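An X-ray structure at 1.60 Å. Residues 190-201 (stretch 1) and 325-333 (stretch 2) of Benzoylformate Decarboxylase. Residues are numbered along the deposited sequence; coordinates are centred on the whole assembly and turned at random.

Stretch 1, residues 190-201: FAQRITASKNPL
Stretch 2 325-333: LIDQREKNN

The contact joins the C-terminal end of a helix to an extended, irregular segment through a small apolar patch at one end and an arginine that hydrogen-bonds the carbonyl of the first residue past the helix at the other, burying 412 Å² in all. Stretch 1 opens inside a helix that begins earlier in the chain and runs to Ala196, with phi/psi close to -62/-43 until Ala196 relaxes to -79/-19. Ser197 (-69/150) is the first residue to leave helical geometry; Lys198 (-87/-40) and Asn199 (-146/68) turn the chain, and Pro200 (-67/152) and Leu201 (-128/136) run extended. Stretch 2 has no regular secondary structure. After Leu325 (-111/1), residues 326 to 331 are extended, with psi between 134° and 157°, before Asn332 (-124/40) and Asn333 (52/37) bend the chain. The two stretches run in the same general direction: the CA atoms of Ala191 and Leu325 lie 6.1 Å apart, and those of Asn199 and Asn332 lie 8.8 Å apart.

The apolar patch centres on Ala191, whose CB points toward stretch 2 and packs 3.6 Å from Leu325 CB and 4.2 Å from Ile326 CG1. Its small side chain accompanies the close backbone approach here. One helical turn later, Ile194 CG2 meets Ile326 CD1 at 3.7 Å; both isoleucines adopt chi1 m, chi2 t, and the end of Ile326 comes nearer the helix than its sideways CA-to-CB bond would suggest. Thr195 (chi1 m) borders this patch while its OG1 donates to Ala191 O at 3.0 Å, keeping the hydroxyl satisfied within the helix.

Arg329 supplies the polar half and the largest covered area, 102 Å². Its CB points toward stretch 1, and an extended side chain (chi1 m, chi2 t, chi3 t, chi4 -151°) carries the guanidinium to the turn that follows the helix. Arg329 NH2 donates to Ser197 O at 2.7 Å with an angle of 157°, and Arg329 NH1 makes a weak hydrogen bond to the same oxygen at 3.2 Å and 132°, so one carbonyl at the guanidinium edge receives both nitrogens. Arg329 NH2 also lies 2.9 Å from Ile194 O, but the poor angle excludes a hydrogen bond. Ile194 O accepts from Ser197 OG at 2.7 Å, with Ser197 chi1 in p, and from Ser197 N at 3.2 Å. Pro200, C-gamma endo, places CG over one face of the guanidinium, while its CD approaches Arg329 NH1 to 3.5 Å, giving the flat cation an apolar neighbour.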

# COMPACT_ATOMS: atom_id res chain seq x y z
N PHE A 190 -14.57 -29.15 20.68
CA PHE A 190 -15.41 -29.43 19.51
C PHE A 190 -16.00 -30.84 19.58
O PHE A 190 -17.18 -31.05 19.27
CB PHE A 190 -14.63 -29.24 18.21
CG PHE A 190 -14.47 -27.80 17.79
CD1 PHE A 190 -14.48 -26.78 18.72
CD2 PHE A 190 -14.32 -27.48 16.44
CE1 PHE A 190 -14.33 -25.46 18.33
CE2 PHE A 190 -14.17 -26.16 16.04
CZ PHE A 190 -14.19 -25.15 16.98
N ALA A 191 -15.18 -31.81 19.99
CA ALA A 191 -15.65 -33.19 20.11
C ALA A 191 -16.78 -33.29 21.13
O ALA A 191 -17.77 -34.00 20.90
CB ALA A 191 -14.49 -34.11 20.50
N GLN A 192 -16.65 -32.58 22.23
CA GLN A 192 -17.70 -32.56 23.25
C GLN A 192 -19.01 -32.03 22.68
O GLN A 192 -20.08 -32.59 22.93
CB GLN A 192 -17.27 -31.73 24.46
CG GLN A 192 -16.17 -32.37 25.29
CD GLN A 192 -15.61 -31.42 26.35
OE1 GLN A 192 -16.04 -30.27 26.47
NE2 GLN A 192 -14.65 -31.91 27.13
N ARG A 193 -18.93 -30.94 21.93
CA ARG A 193 -20.13 -30.36 21.30
C ARG A 193 -20.76 -31.38 20.36
O ARG A 193 -21.98 -31.58 20.37
CB ARG A 193 -19.79 -29.08 20.53
CG ARG A 193 -19.33 -27.94 21.41
CD ARG A 193 -20.50 -27.09 21.87
NE ARG A 193 -21.16 -26.41 20.76
CZ ARG A 193 -20.70 -25.29 20.20
NH1 ARG A 193 -19.59 -24.73 20.65
NH2 ARG A 193 -21.36 -24.73 19.19
N ILE A 194 -19.93 -32.02 19.55
CA ILE A 194 -20.44 -32.97 18.57
C ILE A 194 -21.10 -34.17 19.25
O ILE A 194 -22.20 -34.59 18.88
CB ILE A 194 -19.32 -33.45 17.62
CG1 ILE A 194 -18.84 -32.29 16.76
CG2 ILE A 194 -19.82 -34.60 16.76
CD1 ILE A 194 -17.57 -32.58 15.98
N THR A 195 -20.44 -34.71 20.27
CA THR A 195 -20.94 -35.86 21.00
C THR A 195 -22.29 -35.56 21.65
O THR A 195 -23.18 -36.41 21.69
CB THR A 195 -19.92 -36.33 22.06
OG1 THR A 195 -18.75 -36.83 21.40
CG2 THR A 195 -20.50 -37.43 22.92
N ALA A 196 -22.45 -34.34 22.15
CA ALA A 196 -23.68 -33.93 22.83
C ALA A 196 -24.83 -33.59 21.89
O ALA A 196 -26.00 -33.57 22.31
CB ALA A 196 -23.41 -32.76 23.75
N SER A 197 -24.53 -33.31 20.63
CA SER A 197 -25.56 -32.91 19.67
C SER A 197 -26.50 -34.06 19.33
O SER A 197 -26.10 -35.22 19.33
CB SER A 197 -24.92 -32.35 18.40
OG SER A 197 -24.32 -33.38 17.64
N LYS A 198 -27.75 -33.71 19.01
CA LYS A 198 -28.78 -34.70 18.69
C LYS A 198 -28.75 -35.07 17.21
O LYS A 198 -28.91 -36.24 16.85
CB LYS A 198 -30.16 -34.15 19.04
CG LYS A 198 -30.40 -33.90 20.53
CD LYS A 198 -30.53 -35.20 21.31
CE LYS A 198 -29.26 -35.52 22.07
NZ LYS A 198 -28.94 -34.45 23.06
N ASN A 199 -28.55 -34.07 16.37
CA ASN A 199 -28.68 -34.26 14.93
C ASN A 199 -27.69 -33.38 14.17
O ASN A 199 -28.09 -32.43 13.50
CB ASN A 199 -30.11 -33.91 14.50
CG ASN A 199 -30.48 -34.51 13.16
OD1 ASN A 199 -29.75 -35.35 12.61
ND2 ASN A 199 -31.62 -34.10 12.63
N PRO A 200 -26.39 -33.68 14.30
CA PRO A 200 -25.37 -32.85 13.66
C PRO A 200 -25.42 -32.93 12.14
O PRO A 200 -25.86 -33.94 11.58
CB PRO A 200 -24.06 -33.46 14.17
CG PRO A 200 -24.40 -34.87 14.48
CD PRO A 200 -25.81 -34.83 15.01
N LEU A 201 -24.99 -31.86 11.48
CA LEU A 201 -24.90 -31.84 10.02
C LEU A 201 -23.50 -31.39 9.63
O LEU A 201 -22.96 -30.45 10.22
CB LEU A 201 -25.98 -30.92 9.43
CG LEU A 201 -25.97 -30.63 7.92
CD1 LEU A 201 -27.39 -30.46 7.37
CD2 LEU A 201 -25.13 -29.39 7.63
N LEU A 325 -11.89 -38.92 19.36
CA LEU A 325 -12.67 -38.48 20.52
C LEU A 325 -14.18 -38.63 20.37
O LEU A 325 -14.93 -38.27 21.27
CB LEU A 325 -12.35 -37.03 20.85
CG LEU A 325 -10.88 -36.69 21.12
CD1 LEU A 325 -10.73 -35.22 21.50
CD2 LEU A 325 -10.33 -37.60 22.22
N ILE A 326 -14.62 -39.15 19.23
CA ILE A 326 -16.05 -39.26 18.95
C ILE A 326 -16.47 -40.71 18.82
O ILE A 326 -15.81 -41.50 18.16
CB ILE A 326 -16.42 -38.48 17.67
CG1 ILE A 326 -16.24 -36.98 17.91
CG2 ILE A 326 -17.84 -38.77 17.26
CD1 ILE A 326 -16.44 -36.15 16.67
N ASP A 327 -17.58 -41.06 19.46
CA ASP A 327 -18.09 -42.43 19.42
C ASP A 327 -19.01 -42.68 18.22
O ASP A 327 -19.72 -41.78 17.77
CB ASP A 327 -18.83 -42.78 20.71
CG ASP A 327 -17.89 -43.03 21.87
OD1 ASP A 327 -16.79 -43.60 21.65
OD2 ASP A 327 -18.24 -42.66 23.01
N GLN A 328 -18.98 -43.91 17.72
CA GLN A 328 -19.85 -44.33 16.63
C GLN A 328 -21.33 -44.14 16.97
O GLN A 328 -21.78 -44.50 18.05
CB GLN A 328 -19.60 -45.79 16.30
CG GLN A 328 -20.50 -46.32 15.20
CD GLN A 328 -20.18 -45.70 13.85
OE1 GLN A 328 -19.05 -45.78 13.37
NE2 GLN A 328 -21.19 -45.08 13.24
N ARG A 329 -22.08 -43.58 16.03
CA ARG A 329 -23.54 -43.48 16.18
C ARG A 329 -24.27 -44.50 15.31
O ARG A 329 -23.73 -44.98 14.31
CB ARG A 329 -24.02 -42.09 15.82
CG ARG A 329 -23.42 -41.00 16.66
CD ARG A 329 -24.11 -39.69 16.40
NE ARG A 329 -23.71 -38.68 17.36
CZ ARG A 329 -24.48 -37.67 17.74
NH1 ARG A 329 -25.70 -37.54 17.23
NH2 ARG A 329 -24.04 -36.80 18.63
N GLU A 330 -25.50 -44.84 15.69
CA GLU A 330 -26.32 -45.74 14.90
C GLU A 330 -26.92 -44.99 13.71
O GLU A 330 -27.07 -43.77 13.75
CB GLU A 330 -27.43 -46.36 15.75
CG GLU A 330 -26.94 -47.45 16.71
CD GLU A 330 -28.07 -48.13 17.45
OE1 GLU A 330 -29.13 -47.49 17.64
OE2 GLU A 330 -27.91 -49.30 17.84
N LYS A 331 -27.23 -45.73 12.64
CA LYS A 331 -27.87 -45.12 11.47
C LYS A 331 -29.11 -44.38 11.92
O LYS A 331 -29.90 -44.89 12.70
CB LYS A 331 -28.22 -46.18 10.42
CG LYS A 331 -27.07 -46.54 9.48
CD LYS A 331 -26.01 -47.36 10.18
CE LYS A 331 -24.76 -47.49 9.31
NZ LYS A 331 -25.07 -48.03 7.96
N ASN A 332 -29.28 -43.15 11.43
CA ASN A 332 -30.37 -42.30 11.90
C ASN A 332 -31.28 -41.80 10.78
O ASN A 332 -31.72 -40.65 10.80
CB ASN A 332 -29.81 -41.11 12.70
CG ASN A 332 -28.71 -40.38 11.96
OD1 ASN A 332 -28.43 -40.68 10.79
ND2 ASN A 332 -28.08 -39.42 12.62
N ASN A 333 -31.56 -42.68 9.83
CA ASN A 333 -32.43 -42.35 8.70
C ASN A 333 -32.04 -41.07 7.96
O ASN A 333 -32.90 -40.31 7.50
CB ASN A 333 -33.91 -42.34 9.11
CG ASN A 333 -34.37 -40.99 9.64
OD1 ASN A 333 -35.16 -40.30 9.00
ND2 ASN A 333 -33.89 -40.61 10.82